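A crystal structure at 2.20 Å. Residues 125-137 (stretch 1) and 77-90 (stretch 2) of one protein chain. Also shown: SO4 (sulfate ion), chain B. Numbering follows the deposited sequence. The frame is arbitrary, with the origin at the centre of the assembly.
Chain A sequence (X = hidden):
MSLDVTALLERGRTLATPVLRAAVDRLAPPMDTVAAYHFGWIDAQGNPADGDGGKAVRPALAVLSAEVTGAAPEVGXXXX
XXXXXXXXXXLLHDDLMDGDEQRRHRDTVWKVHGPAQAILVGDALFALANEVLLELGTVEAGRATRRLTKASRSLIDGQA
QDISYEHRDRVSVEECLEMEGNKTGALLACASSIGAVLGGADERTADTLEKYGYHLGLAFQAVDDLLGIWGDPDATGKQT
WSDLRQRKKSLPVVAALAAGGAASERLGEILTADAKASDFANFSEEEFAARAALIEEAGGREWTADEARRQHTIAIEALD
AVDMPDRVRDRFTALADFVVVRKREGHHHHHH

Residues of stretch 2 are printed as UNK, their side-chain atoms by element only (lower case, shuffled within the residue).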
# COMPACT_ATOMS: atom_id res chain seq x y z
N LEU A 125 -2.99 6.79 -0.84
CA LEU A 125 -4.37 6.70 -0.36
C LEU A 125 -4.53 5.69 0.77
O LEU A 125 -5.26 5.93 1.73
CB LEU A 125 -5.33 6.37 -1.52
CG LEU A 125 -5.56 7.38 -2.65
CD1 LEU A 125 -6.71 6.91 -3.55
CD2 LEU A 125 -5.83 8.80 -2.18
N PHE A 126 -3.82 4.57 0.66
CA PHE A 126 -3.84 3.53 1.68
C PHE A 126 -3.18 4.01 2.98
O PHE A 126 -3.68 3.74 4.07
CB PHE A 126 -3.21 2.23 1.15
CG PHE A 126 -3.28 1.06 2.12
CD1 PHE A 126 -4.35 0.90 3.00
CD2 PHE A 126 -2.29 0.09 2.11
CE1 PHE A 126 -4.40 -0.18 3.89
CE2 PHE A 126 -2.33 -0.99 2.99
CZ PHE A 126 -3.39 -1.12 3.88
N ALA A 127 -2.08 4.75 2.86
CA ALA A 127 -1.46 5.34 4.06
C ALA A 127 -2.33 6.46 4.66
O ALA A 127 -2.41 6.60 5.89
CB ALA A 127 -0.06 5.83 3.76
N LEU A 128 -2.99 7.24 3.80
CA LEU A 128 -3.88 8.32 4.26
C LEU A 128 -5.10 7.81 5.03
O LEU A 128 -5.61 8.49 5.93
CB LEU A 128 -4.32 9.19 3.07
CG LEU A 128 -5.10 10.48 3.35
CD1 LEU A 128 -4.35 11.47 4.28
CD2 LEU A 128 -5.46 11.14 2.05
N ALA A 129 -5.56 6.61 4.67
CA ALA A 129 -6.75 6.02 5.28
C ALA A 129 -6.48 5.69 6.72
O ALA A 129 -7.31 5.97 7.59
CB ALA A 129 -7.17 4.75 4.52
N ASN A 130 -5.31 5.10 6.96
CA ASN A 130 -4.85 4.80 8.31
C ASN A 130 -4.63 6.07 9.13
O ASN A 130 -4.91 6.09 10.32
CB ASN A 130 -3.55 3.98 8.26
CG ASN A 130 -3.76 2.60 7.71
OD1 ASN A 130 -4.74 1.94 8.03
ND2 ASN A 130 -2.83 2.14 6.89
N GLU A 131 -4.15 7.11 8.46
CA GLU A 131 -3.93 8.41 9.09
C GLU A 131 -5.25 9.03 9.53
O GLU A 131 -5.36 9.51 10.64
CB GLU A 131 -3.22 9.36 8.12
CG GLU A 131 -2.75 10.67 8.73
CD GLU A 131 -1.38 10.53 9.38
OE1 GLU A 131 -1.30 10.05 10.53
OE2 GLU A 131 -0.37 10.92 8.74
N VAL A 132 -6.24 9.01 8.64
CA VAL A 132 -7.54 9.62 8.89
C VAL A 132 -8.21 9.07 10.15
O VAL A 132 -8.93 9.79 10.85
CB VAL A 132 -8.44 9.53 7.62
CG1 VAL A 132 -9.93 9.48 7.94
CG2 VAL A 132 -8.14 10.70 6.69
N LEU A 133 -7.94 7.81 10.46
CA LEU A 133 -8.44 7.19 11.68
C LEU A 133 -7.54 7.45 12.89
O LEU A 133 -8.02 7.90 13.92
CB LEU A 133 -8.66 5.68 11.48
CG LEU A 133 -9.74 5.30 10.47
CD1 LEU A 133 -9.70 3.81 10.17
CD2 LEU A 133 -11.13 5.73 10.96
N LEU A 134 -6.25 7.15 12.75
CA LEU A 134 -5.30 7.25 13.85
C LEU A 134 -5.06 8.69 14.34
O LEU A 134 -4.70 8.88 15.51
CB LEU A 134 -3.98 6.55 13.51
CG LEU A 134 -3.98 5.01 13.37
CD1 LEU A 134 -2.84 4.53 12.49
CD2 LEU A 134 -3.93 4.30 14.72
N GLU A 135 -5.29 9.69 13.47
CA GLU A 135 -5.27 11.13 13.81
C GLU A 135 -6.07 11.46 15.06
O GLU A 135 -5.73 12.40 15.79
CB GLU A 135 -5.84 12.00 12.66
CG GLU A 135 -4.81 12.58 11.73
CD GLU A 135 -5.38 13.35 10.54
OE1 GLU A 135 -6.59 13.22 10.21
OE2 GLU A 135 -4.60 14.10 9.92
N LEU A 136 -7.14 10.70 15.29
CA LEU A 136 -8.05 10.91 16.41
C LEU A 136 -7.41 10.65 17.78
O LEU A 136 -7.80 11.25 18.78
CB LEU A 136 -9.33 10.09 16.23
CG LEU A 136 -10.13 10.46 14.97
CD1 LEU A 136 -11.17 9.40 14.64
CD2 LEU A 136 -10.78 11.83 15.10
N GLY A 137 -6.42 9.75 17.81
CA GLY A 137 -5.63 9.50 19.02
C GLY A 137 -6.31 8.68 20.10
O GLY A 137 -5.72 8.43 21.15
N UNK A 77 -17.86 9.49 10.10
CA UNK A 77 -17.28 10.10 8.89
C UNK A 77 -15.79 9.77 8.65
O UNK A 77 -15.43 9.46 7.52
c UNK A 77 -19.06 11.76 8.24
c UNK A 77 -17.64 11.62 8.73
c UNK A 77 -16.69 12.34 7.75
N UNK A 78 -14.94 9.79 9.71
CA UNK A 78 -13.58 9.26 9.52
C UNK A 78 -13.56 7.84 8.99
O UNK A 78 -12.74 7.50 8.12
c UNK A 78 -13.71 10.41 11.61
c UNK A 78 -15.08 10.46 11.02
c UNK A 78 -13.00 9.29 10.94
N UNK A 79 -14.49 7.02 9.49
CA UNK A 79 -14.65 5.63 9.07
C UNK A 79 -15.05 5.51 7.62
O UNK A 79 -14.53 4.66 6.91
N UNK A 80 -15.97 6.35 7.17
CA UNK A 80 -16.43 6.36 5.78
C UNK A 80 -15.36 6.82 4.81
O UNK A 80 -15.31 6.35 3.68
c UNK A 80 -17.66 7.24 5.63
N UNK A 81 -14.54 7.77 5.27
CA UNK A 81 -13.48 8.35 4.46
C UNK A 81 -12.36 7.31 4.29
O UNK A 81 -11.92 7.05 3.17
c UNK A 81 -14.02 10.80 4.87
c UNK A 81 -11.65 10.17 4.47
c UNK A 81 -12.98 9.71 5.07
N UNK A 82 -11.97 6.68 5.39
CA UNK A 82 -10.96 5.64 5.37
C UNK A 82 -11.35 4.45 4.46
O UNK A 82 -10.50 3.94 3.71
c UNK A 82 -10.67 5.16 6.78
N UNK A 83 -12.62 4.04 4.53
CA UNK A 83 -13.16 2.97 3.70
C UNK A 83 -13.11 3.34 2.21
O UNK A 83 -12.71 2.52 1.36
c UNK A 83 -15.31 1.79 3.04
c UNK A 83 -14.59 1.74 5.38
c UNK A 83 -14.61 2.58 4.12
N UNK A 84 -13.47 4.58 1.89
CA UNK A 84 -13.44 5.05 0.52
C UNK A 84 -12.03 5.14 -0.03
O UNK A 84 -11.79 4.88 -1.21
c UNK A 84 -16.23 5.22 -0.31
c UNK A 84 -15.63 6.36 0.49
o UNK A 84 -16.33 5.36 -1.55
o UNK A 84 -16.59 4.20 0.31
c UNK A 84 -14.12 6.41 0.41
N UNK A 85 -11.09 5.52 0.84
CA UNK A 85 -9.69 5.66 0.47
C UNK A 85 -9.06 4.31 0.15
O UNK A 85 -8.39 4.17 -0.88
c UNK A 85 -8.54 8.50 2.92
c UNK A 85 -9.11 7.91 1.62
c UNK A 85 -8.91 6.39 1.57
c UNK A 85 -8.52 8.62 0.40
N UNK A 86 -9.30 3.32 1.03
CA UNK A 86 -8.82 1.95 0.83
C UNK A 86 -9.45 1.35 -0.42
O UNK A 86 -8.75 0.71 -1.23
c UNK A 86 -8.90 -0.42 1.72
c UNK A 86 -9.12 1.04 2.05
c UNK A 86 -8.23 1.41 3.22
N UNK A 87 -10.75 1.60 -0.60
CA UNK A 87 -11.46 1.20 -1.81
C UNK A 87 -10.76 1.69 -3.06
O UNK A 87 -10.54 0.92 -3.99
n UNK A 87 -13.93 0.30 -3.63
c UNK A 87 -14.54 0.46 -4.80
c UNK A 87 -14.06 2.45 -4.01
c UNK A 87 -12.91 1.70 -1.80
n UNK A 87 -14.64 1.75 -5.04
c UNK A 87 -13.61 1.54 -3.11
N UNK A 88 -10.40 2.97 -3.08
CA UNK A 88 -9.79 3.58 -4.26
C UNK A 88 -8.32 3.21 -4.50
O UNK A 88 -7.88 3.12 -5.65
n UNK A 88 -12.23 5.69 -3.51
c UNK A 88 -10.02 5.08 -4.25
o UNK A 88 -11.87 5.49 -5.72
c UNK A 88 -11.45 5.44 -4.55
N UNK A 89 -7.60 2.96 -3.41
CA UNK A 89 -6.26 2.36 -3.45
C UNK A 89 -6.33 1.01 -4.14
O UNK A 89 -5.50 0.68 -4.98
c UNK A 89 -5.70 2.24 -2.01
c UNK A 89 -5.70 -0.03 -0.88
c UNK A 89 -3.82 -1.56 -1.01
c UNK A 89 -3.13 -0.62 -1.79
c UNK A 89 -5.04 0.90 -1.68
c UNK A 89 -5.10 -1.26 -0.55
c UNK A 89 -3.74 0.60 -2.12
N UNK A 90 -7.35 0.24 -3.78
CA UNK A 90 -7.59 -1.05 -4.37
C UNK A 90 -7.86 -0.93 -5.88
O UNK A 90 -7.28 -1.67 -6.65
c UNK A 90 -8.73 -1.75 -3.64
o UNK A 90 -8.95 -3.05 -4.15
S SO4 B . -18.11 2.57 -6.44
O1 SO4 B . -17.72 3.57 -5.44
O2 SO4 B . -19.29 3.07 -7.15
O3 SO4 B . -16.99 2.37 -7.36
O4 SO4 B . -18.45 1.29 -5.80

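Position 77 carries three carbons, one bearing the other two. They do not reach stretch 1. Branching at CB marks V77.

Position 78 has three carbons closing a ring onto its own backbone N. Its CB lies 4.0 Å from L133 CD2, and its backbone O lies 3.4 Å from V132 CG1. The ring identifies P78. Its CG also meets L136 CD1 at 4.1 Å.

Position 79 has no side-chain atoms, so it is G79. Its backbone N is 3.9 Å from L133 CD2.

Position 80 has one carbon, pointing away from stretch 1. It is A80.

Position 81 has three carbons, forked at CB. One branch touches V132. This is V81, with CG1 3.9 Å from V132 CG1.

Position 82 has a single carbon directed toward stretch 1. Its CB lies 3.8 Å from L133 CD1 and 4.2 Å from A129 CB. It is A82. The CA atoms of A129 and A82 are just 4.2 Å apart; both side chains are small where the helices run this close.

Position 83 again has three carbons forked at CB, turned away. It is V83.

Position 84 has three carbons, the third carrying two oxygens. Both oxygens are hydrogen-bonded elsewhere in the structure, and none of its side chain touches stretch 1. It is E84.

Position 85 has four carbons, forked at the second, set among L125, L128, A129 and V132. This is L85. Its CD2 meets L125 CD2 at 3.7 Å.

Position 86 has three carbons, forked at CB, near F126 and A129. It is V86. Its CG2 is 3.7 Å from A129 CB and 3.9 Å from F126 CD1.

Position 87 has one carbon, then a five-membered ring of three carbons and two nitrogens. It is H87. It misses stretch 1, but NE2 gives a weak hydrogen bond of 3.4 Å to sulfate O3.

Position 88 has two carbons, the second carrying one oxygen and one nitrogen. Its CB is 3.8 Å from L125 CD1. The nitrogen makes it N88. ND2 donates a very short 2.5 Å hydrogen bond to E84 O.

Position 89 has one carbon and a six-carbon ring, with F126 CB over one face. It is F89. The F126 and F89 rings form an offset stack, centroids 4.5 Å apart.

Position 90 has one carbon and one oxygen, out of reach. It is S90.

The helices run nearly antiparallel, at 167°. No hydrogen bond crosses between the stretches. L85 and V132 interlock as knobs in holes, and apolar packing makes the contact.

Stretch 2 (77-90) VPGAVAVELVHNFS
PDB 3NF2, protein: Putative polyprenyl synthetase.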